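Local coordinates for response regulator receiver protein (PDB 2ZAY) that forms the receiver domain of a longer response regulator and probably takes part in signal transduction, at residues 95-100 with 106-111. Residues are numbered along the deposited sequence; the frame is centred on the assembly and turned at random.
Sequences KEEAQL and IDFIAK
Phe-108 meets Glu-97 where helix 95-100 runs nearly antiparallel to strand 107-110, at 155° between directions, the axes approaching to 8.6 Å. The phenyl ring, with CG anti to the backbone N (chi1 179°), reaches from the strand to lie against the helix backbone: Glu-97 CA stands 3.9 Å from the ring centroid and almost on its normal, a CH-pi contact. The extended Glu-97 side chain then continues over the same ring, CG coming to 3.5 Å from Phe-108 CD2, and its carboxylate plane lies only 15° from the ring plane. The pair belongs to the last beta-alpha-beta crossover (strand 85-89, helix 94-103, edge strand 107-110) of a CheY-like receiver fold, and Phe-108 packs the helix onto that edge strand. Leu-100 CD1 abuts the ring edge in its plane, 3.4 Å from Phe-108 CE1. Near the same edge, Glu-96 OE2 lies 3.5 Å from Phe-108 CZ, its carboxylate steeply tilted to the ring; the same OE2 is hydrogen-bonded to the Ser-89 hydroxyl and OE1 to the Asn-61 side-chain amide, which fixes the carboxylate's rotation. Cutting Phe-108 back to an alanine is likely to leave a gap beneath Glu-97 CA and CG and to take from Leu-100 CD1 its aromatic neighbour.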
loop_
_atom_site.group_PDB
_atom_site.type_symbol
_atom_site.label_atom_id
_atom_site.label_comp_id
_atom_site.label_asym_id
_atom_site.label_seq_id
_atom_site.Cartn_x
_atom_site.Cartn_y
_atom_site.Cartn_z
ATOM N N LYS A 95 -8.719 17.118 0.664
ATOM C CA LYS A 95 -7.620 17.536 1.517
ATOM C C LYS A 95 -6.753 16.356 1.935
ATOM O O LYS A 95 -5.540 16.487 2.009
ATOM C CB LYS A 95 -8.145 18.258 2.760
ATOM C CG LYS A 95 -7.035 18.817 3.645
ATOM C CD LYS A 95 -7.592 19.568 4.843
ATOM C CE LYS A 95 -8.310 20.848 4.430
ATOM N NZ LYS A 95 -7.367 21.917 3.992
ATOM N N GLU A 96 -7.364 15.206 2.212
ATOM C CA GLU A 96 -6.573 14.044 2.613
ATOM C C GLU A 96 -5.753 13.560 1.430
ATOM O O GLU A 96 -4.564 13.258 1.569
ATOM C CB GLU A 96 -7.457 12.894 3.091
ATOM C CG GLU A 96 -6.648 11.722 3.647
ATOM C CD GLU A 96 -7.472 10.459 3.813
ATOM O OE1 GLU A 96 -7.230 9.712 4.781
ATOM O OE2 GLU A 96 -8.354 10.204 2.968
ATOM N N GLU A 97 -6.395 13.480 0.266
ATOM C CA GLU A 97 -5.705 13.036 -0.942
ATOM C C GLU A 97 -4.491 13.923 -1.187
ATOM O O GLU A 97 -3.380 13.423 -1.375
ATOM C CB GLU A 97 -6.640 13.077 -2.160
ATOM C CG GLU A 97 -5.976 12.603 -3.473
ATOM C CD GLU A 97 -6.981 12.352 -4.593
ATOM O OE1 GLU A 97 -8.201 12.300 -4.311
ATOM O OE2 GLU A 97 -6.548 12.193 -5.759
ATOM N N ALA A 98 -4.698 15.242 -1.172
ATOM C CA ALA A 98 -3.593 16.175 -1.390
ATOM C C ALA A 98 -2.497 16.032 -0.337
ATOM O O ALA A 98 -1.316 16.052 -0.673
ATOM C CB ALA A 98 -4.105 17.618 -1.424
ATOM N N GLN A 99 -2.872 15.885 0.935
ATOM C CA GLN A 99 -1.861 15.736 1.984
ATOM C C GLN A 99 -0.977 14.500 1.782
ATOM O O GLN A 99 0.251 14.575 1.904
ATOM C CB GLN A 99 -2.516 15.658 3.370
ATOM C CG GLN A 99 -1.570 15.148 4.466
ATOM C CD GLN A 99 -2.223 15.085 5.842
ATOM O OE1 GLN A 99 -3.380 14.675 5.979
ATOM N NE2 GLN A 99 -1.477 15.476 6.871
ATOM N N LEU A 100 -1.594 13.362 1.476
ATOM C CA LEU A 100 -0.824 12.136 1.280
ATOM C C LEU A 100 0.072 12.231 0.047
ATOM O O LEU A 100 1.251 11.871 0.093
ATOM C CB LEU A 100 -1.761 10.937 1.165
ATOM C CG LEU A 100 -2.540 10.616 2.446
ATOM C CD1 LEU A 100 -3.350 9.337 2.235
ATOM C CD2 LEU A 100 -1.584 10.451 3.612
ATOM N N ILE A 106 3.089 7.536 -3.546
ATOM C CA ILE A 106 3.141 7.503 -5.007
ATOM C C ILE A 106 1.770 7.571 -5.679
ATOM O O ILE A 106 1.660 7.970 -6.843
ATOM C CB ILE A 106 3.921 6.263 -5.503
ATOM C CG1 ILE A 106 4.512 6.555 -6.881
ATOM C CG2 ILE A 106 3.019 5.045 -5.517
ATOM C CD1 ILE A 106 5.536 5.536 -7.320
ATOM N N ASP A 107 0.728 7.163 -4.965
ATOM C CA ASP A 107 -0.634 7.237 -5.496
ATOM C C ASP A 107 -1.623 7.194 -4.332
ATOM O O ASP A 107 -1.247 6.898 -3.191
ATOM C CB ASP A 107 -0.935 6.092 -6.481
ATOM C CG ASP A 107 -1.980 6.487 -7.536
ATOM O OD1 ASP A 107 -2.778 7.417 -7.282
ATOM O OD2 ASP A 107 -2.012 5.867 -8.621
ATOM N N PHE A 108 -2.879 7.506 -4.627
ATOM C CA PHE A 108 -3.938 7.520 -3.622
ATOM C C PHE A 108 -5.194 6.929 -4.251
ATOM O O PHE A 108 -5.630 7.375 -5.317
ATOM C CB PHE A 108 -4.204 8.958 -3.179
ATOM C CG PHE A 108 -5.307 9.088 -2.165
ATOM C CD1 PHE A 108 -5.027 9.046 -0.804
ATOM C CD2 PHE A 108 -6.628 9.252 -2.576
ATOM C CE1 PHE A 108 -6.049 9.169 0.142
ATOM C CE2 PHE A 108 -7.662 9.375 -1.644
ATOM C CZ PHE A 108 -7.369 9.334 -0.280
ATOM N N ILE A 109 -5.775 5.929 -3.597
ATOM C CA ILE A 109 -6.968 5.275 -4.118
ATOM C C ILE A 109 -8.072 5.255 -3.078
ATOM O O ILE A 109 -7.879 4.778 -1.960
ATOM C CB ILE A 109 -6.663 3.821 -4.527
ATOM C CG1 ILE A 109 -5.482 3.792 -5.502
ATOM C CG2 ILE A 109 -7.902 3.185 -5.168
ATOM C CD1 ILE A 109 -5.033 2.384 -5.863
ATOM N N ALA A 110 -9.235 5.775 -3.455
ATOM C CA ALA A 110 -10.373 5.813 -2.550
ATOM C C ALA A 110 -11.116 4.483 -2.497
ATOM O O ALA A 110 -11.368 3.860 -3.531
ATOM C CB ALA A 110 -11.333 6.921 -2.974
ATOM N N LYS A 111 -11.443 4.043 -1.287
ATOM C CA LYS A 111 -12.211 2.820 -1.094
ATOM C C LYS A 111 -13.661 3.196 -1.427
ATOM O O LYS A 111 -14.012 4.375 -1.426
ATOM C CB LYS A 111 -12.133 2.354 0.367
ATOM C CG LYS A 111 -10.805 1.747 0.801
ATOM C CD LYS A 111 -10.823 1.471 2.302
ATOM C CE LYS A 111 -10.016 0.232 2.685
ATOM N NZ LYS A 111 -8.587 0.321 2.305
#